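PDB 2G5G: putative lipoprotein from Campylobacter jejuni subsp. jejuni, which binds two heme groups cofacially as a dimer, with tyrosine as iron ligand, and probably takes part in bacterial heme transport. Local coordinates for residues A[22-27]-A[256-261]; A[44-49]-A[243-248]; A[203-208]-A[228-233]; A[78-83]-A[214-219]. All blocks are in the same frame, centred on the assembly; numbering follows the deposited sequence.

How the contacts relate
Contacts 1, 2 and 4 lie in one mixed sheet, and contact 3 packs on one face of it; distances here run between contact centres. Contacts 1 and 2 (about 11 Å apart) adjoin through neighbouring strands 260-264 and 243-248; contacts 2 and 4 (about 10 Å) adjoin through strands 44-49 and 214-220. Contact 3 joins helices 187-210 and 230-236, about 12 Å from both contact 2 and contact 4. Along the chain, contact 1 encloses all the others, contact 2 encloses contacts 3 and 4, and the segments of contacts 3 and 4 alternate. Contact 1 joins strand 19-23, near the N-terminus, to strand 260-264, near the C-terminus, about 20 Å from contact 4, while Glu83 and Met204 bring contacts 4 and 3 toward the heme.

Contact 1: residues A[22-27]-A[256-261]; sequences LDTHTQ and KDSDYV
Thr24 and Asp259, both buried, meet where strand 19-23 runs out into a turn, and the tight part of the contact is gathered there. Thr24 OG1 donates to Ser258 O at 2.6 Å; with chi1 at 64° it sits between the backbone N and the carbonyl carbon. The backbone N of Thr24 reaches Asp259 O from above the carbonyl plane, 51° out of it. On the other branch, Thr24 CG2 rests on Val261 CG1 at 3.8 Å, and the same methyl of Val261 touches Leu22 CB. Leu22 and Val261 form an antiparallel hydrogen-bonded pair, bonded in both directions, and Asp23 with Tyr260 is the non-hydrogen-bonded pair that follows; together they join the N-terminal strand to strand 260-264 in the mixed sheet. Solvent-exposed His25 reaches in through NE2, donating to the anti lone pair of Asp259 OD1 at 2.6 Å, the oxygen in the ring plane and the ring and carboxylate planes 41° apart. Lys226 NZ forms a salt bridge with the same oxygen, while OD2 takes the backbone N of Val245, giving the carboxylate three partners. The Asp23 side is looser and watery. One water donates to Asp23 OD2 at 2.6 Å and also bonds Tyr260 OH. A second donates to Asp259 O and, weakly, to Asp23 OD1, which also closes an Asx turn by accepting from His25 N; this second water lies 3.5 Å above one face of the Tyr260 ring, offset toward the rim.

Contact 2: residues A[44-49]-A[243-248]; sequences VILLGE and IVVVNL
Ile45 and Val244 lie side by side on one face of two parallel strands, pointing the same way, with Ile45 CG1 3.6 Å from Val244 CG1. That methyl of Val244 stands between its own backbone N and carbonyl carbon (chi1 65°), on the side of the neighbouring strand. On the opposite face Val44 and Ile243 are likewise side by side, Ile243 CD1 meeting Val44 CB at 3.7 Å. Leu46 slants across Ile243 instead: its CD1 comes to 3.6 Å from Ile243 CG2 and also touches Val245 CG2. Farther along the first face, Leu47 and Leu248 cross at a slant through their CD2 methyls, 3.7 Å apart. Between the two layers of side chains runs a parallel ladder of five backbone bonds, from Val244 N to Val44 O through to Leu248 N to Gly48 O. Asn247 ND2 lies 3.2 Å from Gly48 O and is hydrogen-bonded to Ser221 OG. Glu49 points away from the partner strand; its OE1 is held by Lys57 and Gln60, its OE2 by His51 and Tyr123. Leu47 and Leu248 pack under helix 54-73, Leu46 and Val245 rest on Pro231 of helix 230-236, and strands 214-220 and 260-264 flank the pair.

Contact 3: residues A[203-208]-A[228-233]; sequences RMADVL and IGIPLH
Ile230 meets three residues of segment 203-208, on helix 187-210, and its two branches divide the work. The CD1 end lies 3.8 Å from Met204 CB and 4.0 Å from Met204 SE, the selenium of a selenomethionine whose chain bends at chi3 (-106°). The CG2 methyl, anti to the backbone N, comes to 4.0 Å from Ala205 CB and 4.1 Å from Leu208 CD1. Met204 and Leu208 each cross Ile230 at about a right angle. Ala205, next in buried surface, brings its single methyl up against the start of helix 230-236: besides Ile230 CG2, it meets His233 CB at 3.5 Å, the shortest approach between the two segments. This is apolar helix-to-helix packing on one face of the mixed sheet, in which Ile230 and Leu208 also rest on Leu217 of strand 214-220. Met204, third in buried surface, has its side chain about 9 Å from a bound heme, and the helix that carries it also supplies Leu189, Leu193 and Ile196 of the heme pocket. Against segment 203-208 His233 uses only CB; the ring leads away, and its ND1 is hydrogen-bonded to Arg202 NE, two residues before Met204 on the same long helix.

Contact 4: residues A[78-83]-A[214-219]; sequences FDVALE and KVLLLA
Phe78 and Leu216 open the packing between two parallel neighbours in the sheet, strands 78-82 and 214-220. From Phe78 CB, CG goes anti to the backbone N (chi1 178°), and the ring slants across Leu216. CD2 comes to 3.7 Å from Lys214 O and 4.2 Å from Lys214 CB. One atom further, CE2 comes to 3.8 Å from Leu216 N. The ring ends with CZ against Leu216 CB at 3.7 Å. On the same face, Val80 and Leu216 stand side by side, while Leu82 CD2 slants onto Leu218 CB. The other face carries Ala81, whose CB meets Val215 CG2 and Leu217 CD1. Five backbone bonds tie the strands, from Asp79 N to Lys214 O through to Glu83 N to Leu218 O. Helix 54-73 covers the Phe78 face and helix 187-210 the Ala81 face; Asp79 turns its carboxylate to His211 and Asn213. Glu83, about 7 Å from a bound heme by its side chain, stretches out beside Ala219. Its OE1 accepts from Gly220 N and lies 3.2 Å from Ala219 CA.

Contact 1: residues A[22-27]-A[256-261]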
# COMPACT_ATOMS: atom_id res chain seq x y z
N LEU A 22 5.18 -12.12 34.96
CA LEU A 22 5.89 -11.15 35.76
C LEU A 22 5.09 -9.86 35.84
O LEU A 22 4.59 -9.39 34.84
CB LEU A 22 7.23 -10.79 35.12
CG LEU A 22 8.36 -11.81 35.11
CD1 LEU A 22 9.52 -11.19 34.35
CD2 LEU A 22 8.77 -12.16 36.54
N ASP A 23 5.01 -9.31 37.04
CA ASP A 23 4.74 -7.89 37.26
C ASP A 23 5.99 -7.17 36.71
O ASP A 23 7.11 -7.41 37.20
CB ASP A 23 4.61 -7.69 38.76
CG ASP A 23 4.29 -6.26 39.15
OD1 ASP A 23 4.77 -5.32 38.49
OD2 ASP A 23 3.58 -6.07 40.15
N THR A 24 5.84 -6.31 35.71
CA THR A 24 7.04 -5.67 35.12
C THR A 24 7.63 -4.54 36.00
O THR A 24 8.77 -4.11 35.78
CB THR A 24 6.77 -5.06 33.72
OG1 THR A 24 5.81 -4.01 33.87
CG2 THR A 24 6.33 -6.12 32.70
N HIS A 25 6.87 -4.05 36.97
CA HIS A 25 7.34 -2.95 37.80
C HIS A 25 8.39 -3.46 38.81
O HIS A 25 9.40 -2.79 39.09
CB HIS A 25 6.16 -2.30 38.53
CG HIS A 25 5.12 -1.71 37.61
ND1 HIS A 25 4.54 -0.48 37.84
CD2 HIS A 25 4.59 -2.16 36.45
CE1 HIS A 25 3.69 -0.21 36.86
NE2 HIS A 25 3.69 -1.21 36.01
N THR A 26 8.17 -4.68 39.30
CA THR A 26 9.01 -5.24 40.35
C THR A 26 9.81 -6.42 39.81
O THR A 26 10.70 -6.88 40.49
CB THR A 26 8.16 -5.80 41.51
OG1 THR A 26 7.19 -6.73 40.98
CG2 THR A 26 7.44 -4.68 42.28
N GLN A 27 9.46 -6.89 38.61
CA GLN A 27 9.99 -8.15 38.06
C GLN A 27 9.77 -9.34 39.02
O GLN A 27 10.57 -10.28 39.09
CB GLN A 27 11.48 -8.03 37.70
CG GLN A 27 11.75 -7.02 36.63
CD GLN A 27 13.24 -6.84 36.43
OE1 GLN A 27 13.86 -7.56 35.66
NE2 GLN A 27 13.81 -5.87 37.11
N LYS A 256 9.30 -1.94 30.05
CA LYS A 256 8.62 -0.68 29.91
C LYS A 256 7.39 -0.72 29.01
O LYS A 256 6.62 0.25 28.98
CB LYS A 256 9.59 0.39 29.37
CG LYS A 256 10.83 0.63 30.24
CD LYS A 256 11.77 1.73 29.65
CE LYS A 256 12.54 1.28 28.35
NZ LYS A 256 13.27 -0.07 28.46
N ASP A 257 7.24 -1.79 28.23
CA ASP A 257 6.14 -1.92 27.28
C ASP A 257 4.79 -2.21 27.97
O ASP A 257 3.74 -1.99 27.38
CB ASP A 257 6.42 -3.04 26.28
CG ASP A 257 7.22 -2.58 25.09
OD1 ASP A 257 7.23 -1.38 24.80
OD2 ASP A 257 7.85 -3.44 24.44
N SER A 258 4.82 -2.73 29.18
CA SER A 258 3.56 -3.25 29.74
C SER A 258 3.65 -3.24 31.28
O SER A 258 4.69 -2.90 31.82
CB SER A 258 3.32 -4.65 29.16
OG SER A 258 4.22 -5.60 29.71
N ASP A 259 2.57 -3.60 31.96
CA ASP A 259 2.54 -3.73 33.43
C ASP A 259 2.68 -5.18 33.88
O ASP A 259 3.13 -5.47 35.01
CB ASP A 259 1.24 -3.13 33.98
CG ASP A 259 1.10 -1.66 33.60
OD1 ASP A 259 2.00 -0.86 34.02
OD2 ASP A 259 0.16 -1.30 32.84
N TYR A 260 2.27 -6.09 33.01
CA TYR A 260 2.43 -7.54 33.24
C TYR A 260 2.91 -8.14 31.95
O TYR A 260 2.58 -7.64 30.86
CB TYR A 260 1.10 -8.20 33.69
CG TYR A 260 0.61 -7.66 35.01
CD1 TYR A 260 -0.30 -6.58 35.05
CD2 TYR A 260 1.08 -8.17 36.22
CE1 TYR A 260 -0.74 -6.06 36.26
CE2 TYR A 260 0.65 -7.64 37.45
CZ TYR A 260 -0.25 -6.58 37.45
OH TYR A 260 -0.69 -5.99 38.61
N VAL A 261 3.68 -9.24 32.04
CA VAL A 261 4.07 -9.90 30.82
C VAL A 261 3.95 -11.39 31.05
O VAL A 261 4.28 -11.91 32.11
CB VAL A 261 5.49 -9.40 30.29
CG1 VAL A 261 6.57 -9.62 31.33
CG2 VAL A 261 5.83 -10.02 28.94
O HOH W 1 1.11 -6.82 40.73
O HOH W 2 2.22 -4.09 37.39

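Contact 2: residues A[44-49]-A[243-248]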
# COMPACT_ATOMS: atom_id res chain seq x y z
N VAL A 44 -9.53 0.06 31.92
CA VAL A 44 -9.11 -0.31 30.58
C VAL A 44 -7.96 -1.32 30.70
O VAL A 44 -6.92 -1.04 31.31
CB VAL A 44 -8.60 0.91 29.79
CG1 VAL A 44 -8.11 0.49 28.41
CG2 VAL A 44 -9.71 2.02 29.70
N ILE A 45 -8.13 -2.47 30.08
CA ILE A 45 -7.09 -3.49 30.10
C ILE A 45 -6.63 -3.64 28.67
O ILE A 45 -7.42 -4.00 27.80
CB ILE A 45 -7.62 -4.86 30.65
CG1 ILE A 45 -8.05 -4.72 32.11
CG2 ILE A 45 -6.53 -5.94 30.53
CD1 ILE A 45 -9.19 -5.67 32.51
N LEU A 46 -5.37 -3.33 28.40
CA LEU A 46 -4.81 -3.60 27.08
C LEU A 46 -4.08 -4.94 27.04
O LEU A 46 -3.26 -5.20 27.90
CB LEU A 46 -3.88 -2.48 26.60
CG LEU A 46 -4.44 -1.08 26.40
CD1 LEU A 46 -4.51 -0.42 27.73
CD2 LEU A 46 -3.47 -0.29 25.51
N LEU A 47 -4.41 -5.77 26.04
CA LEU A 47 -3.83 -7.12 25.88
C LEU A 47 -3.11 -7.16 24.54
O LEU A 47 -3.76 -7.12 23.47
CB LEU A 47 -4.93 -8.18 25.86
CG LEU A 47 -4.77 -9.51 26.59
CD1 LEU A 47 -5.68 -10.60 26.04
CD2 LEU A 47 -3.34 -10.02 26.93
N GLY A 48 -1.78 -7.21 24.61
CA GLY A 48 -0.94 -7.17 23.42
C GLY A 48 -0.61 -8.57 22.96
O GLY A 48 -0.27 -9.42 23.78
N GLU A 49 -0.70 -8.79 21.65
CA GLU A 49 -0.49 -10.10 21.05
C GLU A 49 0.43 -10.03 19.81
O GLU A 49 0.64 -8.96 19.23
CB GLU A 49 -1.83 -10.75 20.66
CG GLU A 49 -2.53 -10.02 19.50
CD GLU A 49 -3.44 -10.93 18.63
OE1 GLU A 49 -3.74 -12.07 19.01
OE2 GLU A 49 -3.83 -10.46 17.55
N ILE A 243 -5.58 2.46 33.85
CA ILE A 243 -5.13 1.74 32.66
C ILE A 243 -4.11 0.66 33.06
O ILE A 243 -3.14 0.94 33.78
CB ILE A 243 -4.41 2.69 31.66
CG1 ILE A 243 -5.16 4.05 31.45
CG2 ILE A 243 -4.15 1.96 30.34
CD1 ILE A 243 -6.70 3.88 31.00
N VAL A 244 -4.28 -0.55 32.54
CA VAL A 244 -3.31 -1.64 32.78
C VAL A 244 -3.01 -2.36 31.45
O VAL A 244 -3.91 -2.59 30.63
CB VAL A 244 -3.75 -2.66 33.88
CG1 VAL A 244 -5.02 -3.42 33.45
CG2 VAL A 244 -2.62 -3.62 34.20
N VAL A 245 -1.74 -2.69 31.27
CA VAL A 245 -1.26 -3.25 30.01
C VAL A 245 -0.64 -4.61 30.29
O VAL A 245 0.25 -4.74 31.14
CB VAL A 245 -0.21 -2.35 29.30
CG1 VAL A 245 0.23 -3.00 27.97
CG2 VAL A 245 -0.73 -0.90 29.11
N VAL A 246 -1.16 -5.61 29.59
CA VAL A 246 -0.67 -6.98 29.70
C VAL A 246 -0.15 -7.40 28.35
O VAL A 246 -0.89 -7.42 27.36
CB VAL A 246 -1.76 -7.97 30.12
CG1 VAL A 246 -1.16 -9.44 30.20
CG2 VAL A 246 -2.35 -7.59 31.48
N ASN A 247 1.13 -7.76 28.29
CA ASN A 247 1.68 -8.13 26.98
C ASN A 247 1.96 -9.62 26.97
O ASN A 247 2.46 -10.16 27.96
CB ASN A 247 2.97 -7.36 26.62
CG ASN A 247 3.35 -7.56 25.13
OD1 ASN A 247 4.52 -7.72 24.77
ND2 ASN A 247 2.36 -7.59 24.28
N LEU A 248 1.60 -10.26 25.87
CA LEU A 248 1.89 -11.68 25.65
C LEU A 248 3.24 -11.73 24.93
O LEU A 248 3.35 -11.28 23.79
CB LEU A 248 0.76 -12.33 24.83
CG LEU A 248 -0.64 -12.11 25.44
CD1 LEU A 248 -1.74 -12.66 24.49
CD2 LEU A 248 -0.75 -12.68 26.86

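Contact 3: residues A[203-208]-A[228-233]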
# COMPACT_ATOMS: atom_id res chain seq x y z
N ARG A 203 -7.25 6.60 17.55
CA ARG A 203 -8.64 6.12 17.43
C ARG A 203 -8.96 5.04 18.46
O ARG A 203 -9.95 5.18 19.17
CB ARG A 203 -8.92 5.56 16.02
CG ARG A 203 -10.27 4.79 15.90
CD ARG A 203 -11.47 5.68 16.12
NE ARG A 203 -11.46 6.84 15.21
CZ ARG A 203 -11.84 6.81 13.92
NH1 ARG A 203 -12.28 5.70 13.35
NH2 ARG A 203 -11.77 7.92 13.21
N MSE A 204 -8.14 3.99 18.53
CA MSE A 204 -8.30 2.97 19.56
C MSE A 204 -8.35 3.59 20.96
O MSE A 204 -9.23 3.21 21.76
CB MSE A 204 -7.25 1.87 19.46
CG MSE A 204 -7.31 1.11 18.09
SE MSE A 204 -6.40 -0.52 18.14
CE MSE A 204 -4.86 0.11 17.09
N ALA A 205 -7.44 4.54 21.26
CA ALA A 205 -7.51 5.33 22.52
C ALA A 205 -8.83 6.08 22.69
O ALA A 205 -9.41 6.10 23.79
CB ALA A 205 -6.36 6.30 22.66
N ASP A 206 -9.31 6.68 21.61
CA ASP A 206 -10.54 7.47 21.64
C ASP A 206 -11.68 6.52 22.07
O ASP A 206 -12.43 6.82 23.00
CB ASP A 206 -10.76 8.09 20.23
CG ASP A 206 -11.86 9.16 20.18
OD1 ASP A 206 -12.55 9.45 21.17
OD2 ASP A 206 -12.02 9.72 19.10
N VAL A 207 -11.74 5.35 21.45
CA VAL A 207 -12.80 4.36 21.74
C VAL A 207 -12.74 3.95 23.23
O VAL A 207 -13.79 3.86 23.92
CB VAL A 207 -12.72 3.13 20.78
CG1 VAL A 207 -13.65 1.99 21.19
CG2 VAL A 207 -12.96 3.55 19.30
N LEU A 208 -11.53 3.77 23.74
CA LEU A 208 -11.36 3.22 25.10
C LEU A 208 -11.66 4.28 26.16
O LEU A 208 -12.31 4.01 27.18
CB LEU A 208 -9.94 2.65 25.25
CG LEU A 208 -9.60 1.47 24.33
CD1 LEU A 208 -8.13 1.07 24.46
CD2 LEU A 208 -10.52 0.25 24.61
N ILE A 228 5.27 3.50 23.06
CA ILE A 228 5.03 4.08 21.72
C ILE A 228 3.55 4.06 21.30
O ILE A 228 3.21 4.59 20.24
CB ILE A 228 5.80 3.31 20.64
CG1 ILE A 228 5.39 1.83 20.65
CG2 ILE A 228 7.34 3.52 20.81
CD1 ILE A 228 6.02 0.96 19.60
N GLY A 229 2.70 3.40 22.10
CA GLY A 229 1.34 3.07 21.63
C GLY A 229 0.16 3.77 22.29
O GLY A 229 0.27 4.88 22.84
N ILE A 230 -0.97 3.09 22.22
CA ILE A 230 -2.23 3.56 22.81
C ILE A 230 -2.16 4.23 24.21
O ILE A 230 -2.80 5.26 24.40
CB ILE A 230 -3.27 2.43 22.81
CG1 ILE A 230 -3.56 2.02 21.35
CG2 ILE A 230 -4.57 2.87 23.60
CD1 ILE A 230 -4.11 0.59 21.20
N PRO A 231 -1.40 3.66 25.17
CA PRO A 231 -1.29 4.33 26.49
C PRO A 231 -0.89 5.82 26.47
O PRO A 231 -1.41 6.61 27.26
CB PRO A 231 -0.29 3.46 27.25
CG PRO A 231 -0.51 2.07 26.68
CD PRO A 231 -0.70 2.35 25.18
N LEU A 232 -0.00 6.20 25.53
CA LEU A 232 0.39 7.60 25.39
C LEU A 232 -0.79 8.47 24.95
O LEU A 232 -0.93 9.61 25.39
CB LEU A 232 1.51 7.74 24.35
CG LEU A 232 2.78 6.93 24.59
CD1 LEU A 232 3.74 7.10 23.39
CD2 LEU A 232 3.44 7.39 25.90
N HIS A 233 -1.63 7.92 24.08
CA HIS A 233 -2.76 8.67 23.52
C HIS A 233 -3.85 8.80 24.56
O HIS A 233 -4.45 9.87 24.69
CB HIS A 233 -3.30 8.01 22.23
CG HIS A 233 -2.28 7.95 21.13
ND1 HIS A 233 -2.27 8.85 20.09
CD2 HIS A 233 -1.24 7.12 20.92
CE1 HIS A 233 -1.26 8.57 19.28
NE2 HIS A 233 -0.61 7.53 19.77

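Contact 4: residues A[78-83]-A[214-219]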
# COMPACT_ATOMS: atom_id res chain seq x y z
N PHE A 78 -18.91 -5.63 31.18
CA PHE A 78 -17.53 -5.79 30.71
C PHE A 78 -17.52 -6.06 29.23
O PHE A 78 -18.06 -7.10 28.77
CB PHE A 78 -16.85 -6.95 31.46
CG PHE A 78 -15.44 -7.24 31.01
CD1 PHE A 78 -15.06 -8.54 30.66
CD2 PHE A 78 -14.48 -6.22 30.99
CE1 PHE A 78 -13.74 -8.82 30.28
CE2 PHE A 78 -13.14 -6.50 30.60
CZ PHE A 78 -12.79 -7.79 30.27
N ASP A 79 -16.89 -5.15 28.47
CA ASP A 79 -16.87 -5.23 27.00
C ASP A 79 -15.48 -5.45 26.41
O ASP A 79 -14.51 -5.25 27.12
CB ASP A 79 -17.47 -3.97 26.41
CG ASP A 79 -18.94 -3.80 26.81
OD1 ASP A 79 -19.64 -4.83 26.97
OD2 ASP A 79 -19.38 -2.65 26.97
N VAL A 80 -15.39 -5.84 25.14
CA VAL A 80 -14.11 -6.13 24.46
C VAL A 80 -13.98 -5.35 23.16
O VAL A 80 -14.81 -5.45 22.27
CB VAL A 80 -13.91 -7.64 24.20
CG1 VAL A 80 -12.60 -7.90 23.40
CG2 VAL A 80 -13.86 -8.39 25.50
N ALA A 81 -12.94 -4.52 23.09
CA ALA A 81 -12.65 -3.75 21.88
C ALA A 81 -11.60 -4.52 21.09
O ALA A 81 -10.72 -5.18 21.66
CB ALA A 81 -12.13 -2.34 22.26
N LEU A 82 -11.68 -4.44 19.78
CA LEU A 82 -10.83 -5.22 18.89
C LEU A 82 -10.15 -4.34 17.87
O LEU A 82 -10.81 -3.63 17.10
CB LEU A 82 -11.63 -6.36 18.21
CG LEU A 82 -12.17 -7.52 19.05
CD1 LEU A 82 -13.03 -8.48 18.22
CD2 LEU A 82 -11.07 -8.27 19.77
N GLU A 83 -8.81 -4.37 17.86
CA GLU A 83 -8.07 -3.73 16.77
C GLU A 83 -8.59 -4.28 15.43
O GLU A 83 -8.53 -3.58 14.41
CB GLU A 83 -6.56 -4.06 16.88
CG GLU A 83 -5.71 -3.53 15.68
CD GLU A 83 -4.26 -4.05 15.66
OE1 GLU A 83 -3.86 -4.82 16.55
OE2 GLU A 83 -3.54 -3.69 14.73
N LYS A 214 -16.25 -1.01 31.90
CA LYS A 214 -14.93 -1.63 31.88
C LYS A 214 -14.71 -2.31 30.53
O LYS A 214 -15.65 -2.86 29.89
CB LYS A 214 -14.76 -2.59 33.06
CG LYS A 214 -13.29 -2.95 33.35
CD LYS A 214 -13.14 -4.11 34.41
CE LYS A 214 -13.75 -3.73 35.77
NZ LYS A 214 -13.05 -2.55 36.42
N VAL A 215 -13.47 -2.27 30.06
CA VAL A 215 -13.21 -2.69 28.68
C VAL A 215 -11.83 -3.30 28.57
O VAL A 215 -10.87 -2.79 29.21
CB VAL A 215 -13.42 -1.52 27.65
CG1 VAL A 215 -12.44 -0.32 27.89
CG2 VAL A 215 -13.32 -2.02 26.16
N LEU A 216 -11.75 -4.40 27.80
CA LEU A 216 -10.48 -4.98 27.38
C LEU A 216 -10.26 -4.79 25.86
O LEU A 216 -11.16 -5.10 25.05
CB LEU A 216 -10.44 -6.48 27.73
CG LEU A 216 -9.12 -7.21 27.34
CD1 LEU A 216 -8.73 -8.25 28.34
CD2 LEU A 216 -9.34 -7.83 25.99
N LEU A 217 -9.07 -4.29 25.50
CA LEU A 217 -8.64 -4.23 24.11
C LEU A 217 -7.72 -5.40 23.77
O LEU A 217 -6.80 -5.73 24.54
CB LEU A 217 -7.90 -2.93 23.79
CG LEU A 217 -7.31 -2.74 22.37
CD1 LEU A 217 -8.36 -2.31 21.34
CD2 LEU A 217 -6.19 -1.73 22.42
N LEU A 218 -7.99 -6.03 22.63
CA LEU A 218 -7.00 -6.93 22.02
C LEU A 218 -6.42 -6.22 20.80
O LEU A 218 -7.15 -5.75 19.93
CB LEU A 218 -7.61 -8.29 21.62
CG LEU A 218 -6.63 -9.27 20.95
CD1 LEU A 218 -5.63 -9.78 21.99
CD2 LEU A 218 -7.43 -10.45 20.27
N ALA A 219 -5.08 -6.11 20.75
CA ALA A 219 -4.40 -5.39 19.68
C ALA A 219 -2.96 -5.90 19.62
O ALA A 219 -2.52 -6.62 20.49
CB ALA A 219 -4.40 -3.84 19.94